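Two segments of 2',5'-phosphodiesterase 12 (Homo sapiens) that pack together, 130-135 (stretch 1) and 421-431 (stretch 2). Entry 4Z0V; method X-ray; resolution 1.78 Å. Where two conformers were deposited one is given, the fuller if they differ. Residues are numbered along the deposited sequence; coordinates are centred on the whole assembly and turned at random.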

ATOM      1  N   SER A 130      -5.979  -0.886   0.567  1.00  7.91           N
ATOM      2  CA  SER A 130      -5.203  -0.252   1.659  1.00  7.76           C
ATOM      3  C   SER A 130      -4.476  -1.368   2.351  1.00 11.81           C
ATOM      4  O   SER A 130      -5.109  -2.358   2.756  1.00  9.99           O
ATOM      5  N   TYR A 131      -3.135  -1.246   2.473  1.00  8.68           N
ATOM      6  CA  TYR A 131      -2.388  -2.384   3.028  1.00  8.45           C
ATOM      7  C   TYR A 131      -1.111  -1.957   3.722  1.00  9.77           C
ATOM      8  O   TYR A 131      -0.282  -1.308   3.101  1.00  9.06           O
ATOM      9  N   ASN A 132      -0.937  -2.364   4.991  1.00  7.34           N
ATOM     10  CA  ASN A 132       0.304  -2.122   5.726  1.00  6.72           C
ATOM     11  C   ASN A 132       1.119  -3.381   5.431  1.00  9.81           C
ATOM     12  O   ASN A 132       0.714  -4.476   5.838  1.00  8.17           O
ATOM     13  N   ILE A 133       2.193  -3.237   4.670  1.00  7.40           N
ATOM     14  CA  ILE A 133       2.936  -4.388   4.120  1.00  7.60           C
ATOM     15  C   ILE A 133       4.101  -4.860   4.994  1.00 11.80           C
ATOM     16  O   ILE A 133       4.793  -5.804   4.576  1.00 11.31           O
ATOM     17  N   LEU A 134       4.242  -4.300   6.217  1.00  8.82           N
ATOM     18  CA  LEU A 134       5.261  -4.676   7.234  1.00 10.27           C
ATOM     19  C   LEU A 134       6.677  -4.398   6.720  1.00 12.19           C
ATOM     20  O   LEU A 134       7.243  -5.135   5.880  1.00 11.92           O
ATOM     21  N   ALA A 135       7.268  -3.314   7.250  1.00 10.05           N
ATOM     22  CA  ALA A 135       8.556  -2.882   6.766  1.00  8.72           C
ATOM     23  C   ALA A 135       9.680  -3.823   7.189  1.00 12.73           C
ATOM     24  O   ALA A 135       9.740  -4.300   8.337  1.00 11.76           O
ATOM     25  N   LEU A 421      -0.052 -14.060  12.068  1.00 12.86           N
ATOM     26  CA  LEU A 421       0.599 -13.455  10.903  1.00 11.28           C
ATOM     27  C   LEU A 421       1.883 -12.701  11.284  1.00 13.09           C
ATOM     28  O   LEU A 421       2.010 -12.221  12.407  1.00 13.97           O
ATOM     29  N   PRO A 422       2.830 -12.520  10.360  1.00 11.09           N
ATOM     30  CA  PRO A 422       2.874 -13.078   8.999  1.00 11.31           C
ATOM     31  C   PRO A 422       3.106 -14.585   9.046  1.00 15.53           C
ATOM     32  O   PRO A 422       3.311 -15.146  10.126  1.00 14.59           O
ATOM     33  N   SER A 423       3.036 -15.231   7.878  1.00 13.39           N
ATOM     34  CA  SER A 423       3.245 -16.663   7.758  1.00 13.13           C
ATOM     35  C   SER A 423       3.827 -16.992   6.397  1.00 16.54           C
ATOM     36  O   SER A 423       3.940 -16.119   5.508  1.00 14.51           O
ATOM     37  N   VAL A 424       4.060 -18.291   6.173  1.00 13.88           N
ATOM     38  CA  VAL A 424       4.490 -18.759   4.857  1.00 13.15           C
ATOM     39  C   VAL A 424       3.411 -18.451   3.778  1.00 15.63           C
ATOM     40  O   VAL A 424       3.738 -18.426   2.602  1.00 15.36           O
ATOM     41  N   SER A 425       2.145 -18.192   4.184  1.00 11.45           N
ATOM     42  CA  SER A 425       1.052 -17.971   3.256  0.50 11.26           C
ATOM     43  C   SER A 425       0.538 -16.527   3.260  1.00 14.05           C
ATOM     44  O   SER A 425      -0.384 -16.216   2.519  1.00 12.15           O
ATOM     45  N   HIS A 426       1.121 -15.654   4.098  1.00 13.00           N
ATOM     46  CA  HIS A 426       0.636 -14.280   4.255  1.00 10.95           C
ATOM     47  C   HIS A 426       1.816 -13.362   4.584  1.00 14.82           C
ATOM     48  O   HIS A 426       2.466 -13.543   5.614  1.00 14.58           O
ATOM     49  N   PRO A 427       2.116 -12.385   3.699  1.00  9.81           N
ATOM     50  CA  PRO A 427       3.370 -11.628   3.839  1.00  9.67           C
ATOM     51  C   PRO A 427       3.387 -10.409   4.759  1.00 14.08           C
ATOM     52  O   PRO A 427       4.330  -9.622   4.685  1.00 14.98           O
ATOM     53  N   SER A 428       2.380 -10.216   5.597  1.00 10.57           N
ATOM     54  CA  SER A 428       2.399  -9.048   6.488  1.00  9.57           C
ATOM     55  C   SER A 428       1.742  -9.437   7.812  1.00 12.42           C
ATOM     56  O   SER A 428       1.134 -10.492   7.880  1.00 10.70           O
ATOM     57  N   ASP A 429       1.851  -8.602   8.854  1.00 10.98           N
ATOM     58  CA  ASP A 429       1.096  -8.857  10.077  1.00 10.74           C
ATOM     59  C   ASP A 429      -0.301  -8.219   9.935  1.00 13.95           C
ATOM     60  O   ASP A 429      -1.166  -8.431  10.777  1.00 11.88           O
ATOM     61  N   HIS A 430      -0.520  -7.445   8.852  1.00 10.63           N
ATOM     62  CA  HIS A 430      -1.824  -6.865   8.521  1.00 10.65           C
ATOM     63  C   HIS A 430      -2.432  -7.593   7.334  1.00 13.92           C
ATOM     64  O   HIS A 430      -1.733  -8.300   6.615  1.00 13.24           O
ATOM     65  N   ILE A 431      -3.729  -7.385   7.106  1.00 10.04           N
ATOM     66  CA  ILE A 431      -4.470  -7.961   5.990  1.00  9.85           C
ATOM     67  C   ILE A 431      -4.897  -6.823   5.082  1.00 13.17           C
ATOM     68  O   ILE A 431      -5.453  -5.833   5.571  1.00 12.33           O
TER

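The two stretches lie nearly 300 residues apart in sequence, yet they pack closely and bury 431 Å² between them. One direct hydrogen bond crosses the contact. S428 points toward stretch 1, with chi1 in the t well, and its OG donates to the backbone O of N132 at 2.6 Å. The same OG accepts from the backbone N of H430 at 3.0 Å. One hydroxyl therefore ties its own loop together while holding the end of the strand 130-132.

Two waters add indirect links. Water 1 donates to N132 OD1 at 2.8 Å and to D429 OD1 at 2.6 Å, joining the two side chains. D429 has chi1 p; its CA-to-CB bond runs sideways, but the carboxylate end comes nearer to stretch 1. Water 2 accepts from the backbone N of N132 at 3.0 Å and donates to the backbone O of I431 at 3.1 Å. It fills a gap between the two backbones, where no direct hydrogen bond forms.

N132 and H430 each point toward the other stretch, and N132 packs over one face of the H430 ring. N132 is t and H430 is m. The CB of N132 sits 3.8 Å from the centroid of the H430 ring, 15° off the ring normal, a CH-pi contact over the face. The amide follows, with N132 CG 3.6 Å from H430 CD2. N132 OD1 also accepts from the backbone N of L134 at 3.1 Å, which helps fix the amide. N132 ND2 and H430 ND1 are bonded elsewhere in the structure.

Y131 starts sideways, with chi1 t, but its long ring reaches stretch 2. Its CE1 lies 3.6 Å from the backbone O of H430, which sits at the ring edge. Y131 CE1 is also 3.9 Å from S428 CB. At the tip, Y131 OH is 3.5 Å from P427 CG. H426, also t, brings its ring near this tip, with NE2 4.1 Å from Y131 OH. That NE2 donates to the backbone O of H430 at 2.8 Å, so the carbonyl at the tyrosine edge is held from within stretch 2.

The apolar part is small. L134 points toward stretch 2 with chi1 t and chi2 p. Its CD2 meets P422 CG at 3.9 Å; the peptide bond before P422 is cis. Nearer the backbone, L134 CB lies 3.7 Å from S428 OG and 3.8 Å from D429 OD1. I133 and I431 both point away, leaving the interface to their neighbours' side chains.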

ATOM      1  CB  SER A 130      -6.061   0.559   2.629  1.00 10.77           C
ATOM      2  OG  SER A 130      -5.215   1.182   3.593  1.00 11.99           O
ATOM      3  CB  TYR A 131      -2.024  -3.287   1.828  1.00  9.26           C
ATOM      4  CG  TYR A 131      -1.487  -4.685   2.066  1.00  9.33           C
ATOM      5  CD1 TYR A 131      -1.605  -5.302   3.314  1.00 11.32           C
ATOM      6  CD2 TYR A 131      -0.981  -5.446   1.005  1.00  9.35           C
ATOM      7  CE1 TYR A 131      -1.233  -6.637   3.497  1.00 12.13           C
ATOM      8  CE2 TYR A 131      -0.586  -6.774   1.185  1.00 10.00           C
ATOM      9  CZ  TYR A 131      -0.736  -7.372   2.428  1.00 12.89           C
ATOM     10  OH  TYR A 131      -0.391  -8.696   2.583  1.00 12.47           O
ATOM     11  CB  ASN A 132       0.036  -1.874   7.232  1.00  8.56           C
ATOM     12  CG  ASN A 132       1.312  -1.782   8.053  1.00 12.80           C
ATOM     13  OD1 ASN A 132       2.290  -2.501   7.785  1.00 11.18           O
ATOM     14  ND2 ASN A 132       1.322  -0.917   9.096  1.00  8.67           N
ATOM     15  CB  ILE A 133       3.404  -4.125   2.654  1.00  9.77           C
ATOM     16  CG1 ILE A 133       4.367  -2.895   2.563  1.00 10.33           C
ATOM     17  CG2 ILE A 133       2.154  -3.976   1.721  1.00  9.97           C
ATOM     18  CD1 ILE A 133       5.129  -2.802   1.180  1.00 12.46           C
ATOM     19  CB  LEU A 134       5.082  -6.163   7.648  1.00 10.62           C
ATOM     20  CG  LEU A 134       6.134  -6.800   8.589  1.00 13.95           C
ATOM     21  CD1 LEU A 134       6.306  -5.986   9.870  1.00 15.12           C
ATOM     22  CD2 LEU A 134       5.755  -8.252   8.892  1.00 13.30           C
ATOM     23  CB  ALA A 135       8.859  -1.467   7.229  1.00  9.26           C
ATOM     24  CB  LEU A 421      -0.391 -12.486  10.224  1.00 10.97           C
ATOM     25  CG  LEU A 421      -1.798 -13.047   9.893  1.00 13.65           C
ATOM     26  CD1 LEU A 421      -2.688 -11.960   9.349  1.00 13.07           C
ATOM     27  CD2 LEU A 421      -1.729 -14.236   8.954  1.00 15.77           C
ATOM     28  CB  PRO A 422       4.038 -12.326   8.350  1.00 14.00           C
ATOM     29  CG  PRO A 422       4.940 -11.970   9.482  1.00 18.90           C
ATOM     30  CD  PRO A 422       4.057 -11.764  10.682  1.00 13.47           C
ATOM     31  CB  SER A 423       1.923 -17.399   7.953  1.00 15.03           C
ATOM     32  OG  SER A 423       1.113 -17.238   6.798  1.00 15.84           O
ATOM     33  CB  VAL A 424       4.801 -20.288   4.894  1.00 16.96           C
ATOM     34  CG1 VAL A 424       5.991 -20.578   5.803  1.00 15.81           C
ATOM     35  CG2 VAL A 424       3.578 -21.102   5.332  1.00 16.78           C
ATOM     36  CB  SER A 425      -0.095 -18.922   3.599  0.50 13.71           C
ATOM     37  OG  SER A 425       0.350 -20.266   3.491  0.50 17.91           O
ATOM     38  CB  HIS A 426      -0.416 -14.264   5.372  1.00 11.28           C
ATOM     39  CG  HIS A 426      -1.165 -12.978   5.413  1.00 14.27           C
ATOM     40  ND1 HIS A 426      -2.324 -12.804   4.697  1.00 16.14           N
ATOM     41  CD2 HIS A 426      -0.845 -11.814   6.022  1.00 15.52           C
ATOM     42  CE1 HIS A 426      -2.700 -11.553   4.911  1.00 14.82           C
ATOM     43  NE2 HIS A 426      -1.850 -10.921   5.717  1.00 15.09           N
ATOM     44  CB  PRO A 427       3.636 -11.187   2.392  1.00 12.02           C
ATOM     45  CG  PRO A 427       2.215 -10.933   1.848  1.00 15.56           C
ATOM     46  CD  PRO A 427       1.451 -12.100   2.399  1.00 12.37           C
ATOM     47  CB  SER A 428       1.648  -7.883   5.830  1.00 13.03           C
ATOM     48  OG  SER A 428       1.516  -6.813   6.759  1.00 10.47           O
ATOM     49  CB  ASP A 429       1.833  -8.367  11.335  1.00 11.19           C
ATOM     50  CG  ASP A 429       2.294  -6.924  11.365  1.00 16.88           C
ATOM     51  OD1 ASP A 429       2.408  -6.309  10.288  1.00 14.80           O
ATOM     52  OD2 ASP A 429       2.698  -6.465  12.440  1.00 23.50           O
ATOM     53  CB  HIS A 430      -1.703  -5.369   8.197  1.00 10.62           C
ATOM     54  CG  HIS A 430      -1.405  -4.499   9.374  1.00 13.07           C
ATOM     55  ND1 HIS A 430      -2.349  -3.600   9.863  1.00 15.26           N
ATOM     56  CD2 HIS A 430      -0.264  -4.362  10.079  1.00 15.35           C
ATOM     57  CE1 HIS A 430      -1.760  -2.970  10.873  1.00 14.90           C
ATOM     58  NE2 HIS A 430      -0.504  -3.395  11.044  1.00 15.38           N
ATOM     59  CB  ILE A 431      -5.668  -8.757   6.535  1.00 12.56           C
ATOM     60  CG1 ILE A 431      -5.204  -9.878   7.497  1.00 14.49           C
ATOM     61  CG2 ILE A 431      -6.525  -9.291   5.390  1.00 12.61           C
ATOM     62  CD1 ILE A 431      -6.375 -10.557   8.292  1.00 19.00           C
TER
HETATM   63  O   HOH W   1       3.116  -3.765  10.181  1.00 10.48           O
HETATM   64  O   HOH W   2      -3.487  -3.429   6.082  1.00 17.86           O